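Local coordinates for protein ARF-like GTPase (PDB 4M9Q) that belongs to the Arf family of small GTPases, a P-loop nucleotide-binding fold, modelled here with phosphoaminophosphonic acid-guanylate ester and a magnesium ion, at residues A[38-43]-A[51-56]; A[105-110]-A[163-168]. One frame throughout, in Å; residues are numbered along the deposited sequence.

Contact 1. Residues A[38-43]-A[51-56]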
ATOM      1  N   PHE A  38      -5.570  11.866  -4.788  1.00 42.94           N
ATOM      2  CA  PHE A  38      -5.014  11.213  -3.648  1.00 42.68           C
ATOM      3  C   PHE A  38      -5.094  11.996  -2.317  1.00 44.83           C
ATOM      4  O   PHE A  38      -5.232  13.252  -2.266  1.00 45.76           O
ATOM      5  CB  PHE A  38      -3.551  10.890  -3.940  1.00 43.46           C
ATOM      6  CG  PHE A  38      -2.628  12.076  -3.851  1.00 43.57           C
ATOM      7  CD1 PHE A  38      -2.041  12.426  -2.635  1.00 45.05           C
ATOM      8  CD2 PHE A  38      -2.317  12.799  -4.960  1.00 45.59           C
ATOM      9  CE1 PHE A  38      -1.166  13.522  -2.540  1.00 46.22           C
ATOM     10  CE2 PHE A  38      -1.463  13.913  -4.875  1.00 49.33           C
ATOM     11  CZ  PHE A  38      -0.877  14.263  -3.662  1.00 47.41           C
ATOM     12  N   ASN A  39      -4.962  11.221  -1.250  1.00 42.91           N
ATOM     13  CA  ASN A  39      -4.828  11.717   0.106  1.00 45.77           C
ATOM     14  C   ASN A  39      -3.386  11.418   0.537  1.00 45.40           C
ATOM     15  O   ASN A  39      -2.791  10.445   0.098  1.00 45.34           O
ATOM     16  CB  ASN A  39      -5.841  10.971   0.990  1.00 47.10           C
ATOM     17  CG  ASN A  39      -7.287  11.046   0.439  1.00 49.65           C
ATOM     18  OD1 ASN A  39      -7.829  12.129   0.228  1.00 51.91           O
ATOM     19  ND2 ASN A  39      -7.916   9.891   0.243  1.00 48.63           N
ATOM     20  N   SER A  40      -2.839  12.226   1.423  1.00 50.87           N
ATOM     21  CA  SER A  40      -1.430  12.175   1.814  1.00 51.44           C
ATOM     22  C   SER A  40      -1.412  12.445   3.276  1.00 52.08           C
ATOM     23  O   SER A  40      -1.971  13.432   3.701  1.00 57.94           O
ATOM     24  CB  SER A  40      -0.688  13.299   1.077  1.00 57.08           C
ATOM     25  OG  SER A  40       0.615  13.550   1.535  1.00 63.95           O
ATOM     26  N   THR A  41      -0.768  11.604   4.063  1.00 54.21           N
ATOM     27  CA  THR A  41      -0.549  11.949   5.463  1.00 58.46           C
ATOM     28  C   THR A  41       0.773  11.375   5.978  1.00 52.33           C
ATOM     29  O   THR A  41       1.470  10.676   5.270  1.00 52.45           O
ATOM     30  CB  THR A  41      -1.733  11.478   6.304  1.00 63.43           C
ATOM     31  OG1 THR A  41      -1.337  10.433   7.183  1.00 75.67           O
ATOM     32  CG2 THR A  41      -2.793  10.933   5.399  1.00 73.73           C
ATOM     33  N   THR A  42       1.078  11.687   7.225  1.00 49.81           N
ATOM     34  CA  THR A  42       2.308  11.314   7.851  1.00 50.86           C
ATOM     35  C   THR A  42       2.043  10.573   9.142  1.00 48.14           C
ATOM     36  O   THR A  42       1.131  10.911   9.864  1.00 49.53           O
ATOM     37  CB  THR A  42       3.155  12.543   8.116  1.00 54.36           C
ATOM     38  OG1 THR A  42       3.683  13.013   6.869  1.00 53.66           O
ATOM     39  CG2 THR A  42       4.299  12.195   9.067  1.00 59.15           C
ATOM     40  N   LEU A  43       2.810   9.508   9.363  1.00 43.21           N
ATOM     41  CA  LEU A  43       2.662   8.637  10.512  1.00 40.52           C
ATOM     42  C   LEU A  43       3.996   8.525  11.211  1.00 38.94           C
ATOM     43  O   LEU A  43       5.029   8.585  10.570  1.00 37.95           O
ATOM     44  CB  LEU A  43       2.317   7.176  10.072  1.00 38.37           C
ATOM     45  CG  LEU A  43       1.069   6.910   9.267  1.00 37.88           C
ATOM     46  CD1 LEU A  43       0.902   5.430   9.057  1.00 40.48           C
ATOM     47  CD2 LEU A  43      -0.154   7.456   9.957  1.00 41.29           C
ATOM     48  N   GLU A  51       5.588   8.962   5.316  1.00 39.93           N
ATOM     49  CA  GLU A  51       4.705   9.625   4.402  1.00 40.90           C
ATOM     50  C   GLU A  51       3.884   8.582   3.637  1.00 39.01           C
ATOM     51  O   GLU A  51       4.464   7.727   2.943  1.00 34.90           O
ATOM     52  CB  GLU A  51       5.540  10.422   3.450  1.00 47.22           C
ATOM     53  CG  GLU A  51       4.781  11.516   2.716  1.00 56.16           C
ATOM     54  CD  GLU A  51       5.716  12.401   1.848  1.00 70.41           C
ATOM     55  OE1 GLU A  51       6.676  11.901   1.176  1.00 74.41           O
ATOM     56  OE2 GLU A  51       5.498  13.631   1.846  1.00 79.82           O
ATOM     57  N   VAL A  52       2.555   8.637   3.784  1.00 35.59           N
ATOM     58  CA  VAL A  52       1.674   7.715   3.100  1.00 35.77           C
ATOM     59  C   VAL A  52       0.843   8.375   2.004  1.00 35.49           C
ATOM     60  O   VAL A  52       0.120   9.295   2.257  1.00 37.84           O
ATOM     61  CB  VAL A  52       0.703   7.044   4.072  1.00 35.68           C
ATOM     62  CG1 VAL A  52      -0.006   5.900   3.386  1.00 32.89           C
ATOM     63  CG2 VAL A  52       1.461   6.543   5.281  1.00 36.91           C
ATOM     64  N   PHE A  53       0.962   7.889   0.783  1.00 36.73           N
ATOM     65  CA  PHE A  53       0.158   8.362  -0.345  1.00 36.18           C
ATOM     66  C   PHE A  53      -0.989   7.368  -0.644  1.00 33.77           C
ATOM     67  O   PHE A  53      -0.754   6.251  -1.052  1.00 32.77           O
ATOM     68  CB  PHE A  53       1.045   8.522  -1.544  1.00 37.25           C
ATOM     69  CG  PHE A  53       1.984   9.688  -1.438  1.00 43.45           C
ATOM     70  CD1 PHE A  53       3.350   9.498  -1.242  1.00 43.01           C
ATOM     71  CD2 PHE A  53       1.505  10.995  -1.569  1.00 48.10           C
ATOM     72  CE1 PHE A  53       4.208  10.571  -1.191  1.00 46.04           C
ATOM     73  CE2 PHE A  53       2.381  12.087  -1.474  1.00 49.41           C
ATOM     74  CZ  PHE A  53       3.739  11.871  -1.281  1.00 46.21           C
ATOM     75  N   ASP A  54      -2.214   7.790  -0.395  1.00 32.41           N
ATOM     76  CA  ASP A  54      -3.381   6.981  -0.655  1.00 33.01           C
ATOM     77  C   ASP A  54      -3.900   7.332  -2.049  1.00 33.84           C
ATOM     78  O   ASP A  54      -4.463   8.382  -2.245  1.00 37.71           O
ATOM     79  CB  ASP A  54      -4.413   7.249   0.439  1.00 34.46           C
ATOM     80  CG  ASP A  54      -5.819   6.778   0.067  1.00 37.03           C
ATOM     81  OD1 ASP A  54      -5.974   5.797  -0.699  1.00 37.65           O
ATOM     82  OD2 ASP A  54      -6.792   7.394   0.554  1.00 41.22           O
ATOM     83  N   LEU A  55      -3.651   6.481  -3.026  1.00 33.94           N
ATOM     84  CA  LEU A  55      -3.999   6.756  -4.399  1.00 38.10           C
ATOM     85  C   LEU A  55      -5.328   6.120  -4.726  1.00 38.50           C
ATOM     86  O   LEU A  55      -5.624   5.029  -4.251  1.00 40.66           O
ATOM     87  CB  LEU A  55      -2.944   6.164  -5.318  1.00 41.11           C
ATOM     88  CG  LEU A  55      -1.674   6.985  -5.533  1.00 46.33           C
ATOM     89  CD1 LEU A  55      -1.460   8.069  -4.464  1.00 48.96           C
ATOM     90  CD2 LEU A  55      -0.458   6.095  -5.669  1.00 43.10           C
ATOM     91  N   GLY A  56      -6.110   6.759  -5.572  1.00 39.68           N
ATOM     92  CA  GLY A  56      -7.358   6.155  -6.031  1.00 40.38           C
ATOM     93  C   GLY A  56      -7.095   4.876  -6.783  1.00 39.97           C
ATOM     94  O   GLY A  56      -6.074   4.774  -7.461  1.00 41.49           O
TER
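N39 holds CG beside its backbone N and anti to the carbonyl carbon (chi1 -53°), while D54 holds CG anti to its backbone N (chi1 163°). With these torsions N39 and D54 run alongside each other with their ends on the same side. N39 ND2 then donates to D54 OD2 at 2.8 Å. The bond is nearly straight and stays in the amide plane, but it meets D54 OD2 from above the carboxylate plane. F38 has its CG in the crowded position between backbone N and carbonyl carbon. This brings its ring beside that of F53, on the sheet face shared with S40, L55, T42 and E51. The edge of F53 turns toward the face of F38 in an offset edge-to-face pair, with planes at 71°. F53 CD2 lies 3.8 Å from F38 CE1. L55 CD1 also packs on F38 CB, at 3.6 Å.

The backbones form an antiparallel ladder, part of the hairpin of strands 38-45 and 48-55. N39 with D54 and T41 with V52 are the hydrogen-bonded pairs. V52 N to T41 O is short at 2.7 Å, and it runs nearly along the C=O axis. V52 shares a face with N39 and T41. The L43 side chain crosses that of V52 obliquely, with L43 CD1 4.0 Å from V52 CG2. Helix 17-24 lies against this face.

D54 OD2 also bonds T18 OG1, and T18 belongs to the magnesium site. The buried carboxylate oxygen is thus gripped twice, by N39 and by T18. These two bonds on one oxygen, with magnesium and K17 nearby, are consistent with an ionised D54. N39 would then be a second-shell residue that steadies the aspartate beside the metal site.

Contact 2. Residues A[105-110]-A[163-168]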
ATOM      1  N   ASP A 105      13.016  -5.355  -5.346  1.00 65.44           N
ATOM      2  CA  ASP A 105      13.424  -5.414  -3.907  1.00 63.79           C
ATOM      3  C   ASP A 105      12.637  -4.598  -2.862  1.00 57.43           C
ATOM      4  O   ASP A 105      13.002  -4.603  -1.704  1.00 57.88           O
ATOM      5  CB  ASP A 105      14.934  -5.085  -3.752  1.00 68.57           C
ATOM      6  CG  ASP A 105      15.855  -6.132  -4.441  1.00 73.19           C
ATOM      7  OD1 ASP A 105      15.510  -7.354  -4.480  1.00 74.72           O
ATOM      8  OD2 ASP A 105      16.932  -5.723  -4.932  1.00 73.27           O
ATOM      9  N   LYS A 106      11.571  -3.892  -3.243  1.00 51.93           N
ATOM     10  CA  LYS A 106      10.792  -3.146  -2.271  1.00 42.96           C
ATOM     11  C   LYS A 106       9.696  -4.048  -1.684  1.00 41.91           C
ATOM     12  O   LYS A 106       9.053  -4.856  -2.404  1.00 41.43           O
ATOM     13  CB  LYS A 106      10.174  -1.927  -2.910  1.00 43.38           C
ATOM     14  CG  LYS A 106      11.196  -0.852  -3.251  1.00 45.03           C
ATOM     15  CD  LYS A 106      10.581   0.315  -3.986  1.00 43.86           C
ATOM     16  CE  LYS A 106      11.611   1.360  -4.414  1.00 45.70           C
ATOM     17  NZ  LYS A 106      10.966   2.422  -5.242  1.00 45.44           N
ATOM     18  N   PRO A 107       9.480  -3.946  -0.368  1.00 36.62           N
ATOM     19  CA  PRO A 107       8.549  -4.834   0.278  1.00 34.17           C
ATOM     20  C   PRO A 107       7.083  -4.385   0.122  1.00 33.96           C
ATOM     21  O   PRO A 107       6.826  -3.173  -0.121  1.00 31.90           O
ATOM     22  CB  PRO A 107       8.982  -4.772   1.721  1.00 34.32           C
ATOM     23  CG  PRO A 107       9.587  -3.459   1.899  1.00 33.73           C
ATOM     24  CD  PRO A 107      10.285  -3.196   0.602  1.00 36.56           C
ATOM     25  N   ILE A 108       6.168  -5.368   0.211  1.00 31.92           N
ATOM     26  CA  ILE A 108       4.723  -5.170   0.073  1.00 29.64           C
ATOM     27  C   ILE A 108       3.982  -5.717   1.300  1.00 30.52           C
ATOM     28  O   ILE A 108       4.096  -6.883   1.684  1.00 29.85           O
ATOM     29  CB  ILE A 108       4.088  -5.936  -1.084  1.00 32.20           C
ATOM     30  CG1 ILE A 108       5.013  -6.146  -2.244  1.00 33.57           C
ATOM     31  CG2 ILE A 108       2.867  -5.185  -1.626  1.00 30.99           C
ATOM     32  CD1 ILE A 108       5.395  -4.882  -2.830  1.00 33.05           C
ATOM     33  N   CYS A 109       3.226  -4.866   1.942  1.00 30.35           N
ATOM     34  CA  CYS A 109       2.387  -5.295   3.014  1.00 30.71           C
ATOM     35  C   CYS A 109       0.984  -5.444   2.405  1.00 29.95           C
ATOM     36  O   CYS A 109       0.437  -4.504   1.903  1.00 27.49           O
ATOM     37  CB  CYS A 109       2.411  -4.254   4.100  1.00 31.85           C
ATOM     38  SG  CYS A 109       1.190  -4.549   5.355  1.00 36.09           S
ATOM     39  N   ILE A 110       0.454  -6.652   2.381  1.00 29.77           N
ATOM     40  CA  ILE A 110      -0.802  -6.905   1.750  1.00 28.18           C
ATOM     41  C   ILE A 110      -1.839  -7.037   2.839  1.00 28.94           C
ATOM     42  O   ILE A 110      -1.717  -7.891   3.722  1.00 32.07           O
ATOM     43  CB  ILE A 110      -0.740  -8.199   0.915  1.00 30.30           C
ATOM     44  CG1 ILE A 110       0.345  -8.048  -0.174  1.00 31.59           C
ATOM     45  CG2 ILE A 110      -2.106  -8.506   0.285  1.00 27.67           C
ATOM     46  CD1 ILE A 110       0.970  -9.326  -0.658  1.00 32.13           C
ATOM     47  N   LYS A 163       4.150  -2.258  11.110  1.00 34.98           N
ATOM     48  CA  LYS A 163       5.412  -2.525  11.822  1.00 38.52           C
ATOM     49  C   LYS A 163       6.265  -3.559  11.086  1.00 36.17           C
ATOM     50  O   LYS A 163       7.474  -3.460  11.072  1.00 35.98           O
ATOM     51  CB  LYS A 163       5.159  -3.071  13.232  1.00 43.47           C
ATOM     52  CG  LYS A 163       4.957  -2.009  14.291  1.00 48.75           C
ATOM     53  CD  LYS A 163       4.412  -2.568  15.624  1.00 51.80           C
ATOM     54  CE  LYS A 163       4.516  -1.509  16.721  1.00 56.57           C
ATOM     55  NZ  LYS A 163       5.943  -1.271  17.194  1.00 59.16           N
ATOM     56  N   TRP A 164       5.625  -4.573  10.509  1.00 34.33           N
ATOM     57  CA  TRP A 164       6.361  -5.521   9.684  1.00 33.55           C
ATOM     58  C   TRP A 164       6.971  -4.792   8.487  1.00 34.76           C
ATOM     59  O   TRP A 164       8.110  -5.045   8.130  1.00 39.85           O
ATOM     60  CB  TRP A 164       5.458  -6.626   9.205  1.00 31.07           C
ATOM     61  CG  TRP A 164       6.169  -7.500   8.229  1.00 32.30           C
ATOM     62  CD1 TRP A 164       7.024  -8.586   8.504  1.00 33.40           C
ATOM     63  CD2 TRP A 164       6.201  -7.363   6.787  1.00 29.49           C
ATOM     64  NE1 TRP A 164       7.523  -9.109   7.348  1.00 32.18           N
ATOM     65  CE2 TRP A 164       7.079  -8.415   6.288  1.00 30.65           C
ATOM     66  CE3 TRP A 164       5.597  -6.551   5.913  1.00 28.62           C
ATOM     67  CZ2 TRP A 164       7.305  -8.595   4.966  1.00 30.73           C
ATOM     68  CZ3 TRP A 164       5.857  -6.718   4.561  1.00 28.46           C
ATOM     69  CH2 TRP A 164       6.710  -7.715   4.110  1.00 29.70           C
ATOM     70  N   LEU A 165       6.222  -3.882   7.859  1.00 32.47           N
ATOM     71  CA  LEU A 165       6.723  -3.189   6.673  1.00 35.23           C
ATOM     72  C   LEU A 165       7.918  -2.334   7.059  1.00 36.43           C
ATOM     73  O   LEU A 165       8.971  -2.389   6.414  1.00 35.29           O
ATOM     74  CB  LEU A 165       5.689  -2.237   6.082  1.00 33.12           C
ATOM     75  CG  LEU A 165       5.364  -2.224   4.601  1.00 31.76           C
ATOM     76  CD1 LEU A 165       4.851  -0.850   4.205  1.00 29.91           C
ATOM     77  CD2 LEU A 165       6.481  -2.686   3.748  1.00 33.58           C
ATOM     78  N   VAL A 166       7.724  -1.548   8.116  1.00 35.84           N
ATOM     79  CA  VAL A 166       8.731  -0.574   8.494  1.00 38.50           C
ATOM     80  C   VAL A 166       9.994  -1.304   8.921  1.00 38.40           C
ATOM     81  O   VAL A 166      11.092  -0.897   8.570  1.00 41.33           O
ATOM     82  CB  VAL A 166       8.213   0.414   9.563  1.00 37.85           C
ATOM     83  CG1 VAL A 166       9.380   1.226  10.089  1.00 37.39           C
ATOM     84  CG2 VAL A 166       7.123   1.311   8.934  1.00 33.90           C
ATOM     85  N   GLY A 167       9.826  -2.398   9.632  1.00 38.19           N
ATOM     86  CA  GLY A 167      10.955  -3.228  10.031  1.00 40.66           C
ATOM     87  C   GLY A 167      11.682  -3.824   8.844  1.00 40.53           C
ATOM     88  O   GLY A 167      12.898  -3.960   8.854  1.00 43.89           O
ATOM     89  N   THR A 168      10.947  -4.173   7.804  1.00 36.81           N
ATOM     90  CA  THR A 168      11.601  -4.689   6.624  1.00 36.26           C
ATOM     91  C   THR A 168      12.349  -3.593   5.946  1.00 37.18           C
ATOM     92  O   THR A 168      13.501  -3.801   5.574  1.00 41.45           O
ATOM     93  CB  THR A 168      10.592  -5.320   5.673  1.00 33.83           C
ATOM     94  OG1 THR A 168       9.909  -6.363   6.373  1.00 33.51           O
ATOM     95  CG2 THR A 168      11.219  -5.921   4.520  1.00 32.51           C
TER
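Carbon-to-carbon packing carries most of this contact. L165 reaches from the helix to two residues of the strand segment. Its CD2 meets the ring of P107 at CG, 3.7 Å away, and the two side chains cross at about a right angle. Its CG presses on C109 CB at 3.6 Å. T168 and P107 pass antiparallel to each other, with T168 CG2 3.8 Å from P107 CB. P107 is therefore touched by both L165 and T168, three residues apart on the helix. W164 adds a looser contact, CZ3 to C109 CB at 4.3 Å.

A second kind of contact sets a ring against a carbonyl. The CB of W164 points toward the strand, and with CG anti to the backbone N (chi1 173°) the six-membered ring meets the I108 backbone. It arrives obliquely, and CZ3 stands 3.4 Å from I108 O. The I108 side chain itself starts away from the helix. Its backbone pairs with S138 and N140.

The hydrogen bonds in this group lie inside the helix. T168 OG1 donates to W164 O at 2.8 Å, from above the carbonyl plane. The same oxygen also takes the helical bond from T168 N. The OG1 bond is consistent with the chi1 of T168 (-58°), which puts OG1 beside the backbone N and CG2 anti to it, against P107. In this rotamer OG1 lies 3.5 Å above one face of the W164 ring, toward the rim.

Helix 163-168 runs at 171° to strand 108-110, so nearly antiparallel to it. L165 also touches A74 and V76 of the neighbouring strand 74-80. The long helix 157-190 resting on the parallel strands is the layered alpha/beta arrangement of the small GTPase domain.

Both contacts involve strands of one mixed sheet, with centres 16 Å apart and nearest atoms about 7 Å apart. Contact 1 includes the outermost strand 38-45. Contact 2 uses strand 108-113, and strands 3-10 and 74-80 lie between strands 48-55 and 108-113. K163, in the helix segment of contact 2, forms a salt bridge with E45, further along strand 38-45. Only contact 1 adjoins the nucleotide site. The D54 side chain is about 4 Å from magnesium and about 5 Å from phosphoaminophosphonic acid-guanylate ester, which G56 touches. Contact 2 instead joins the sheet to the long helix 157-190.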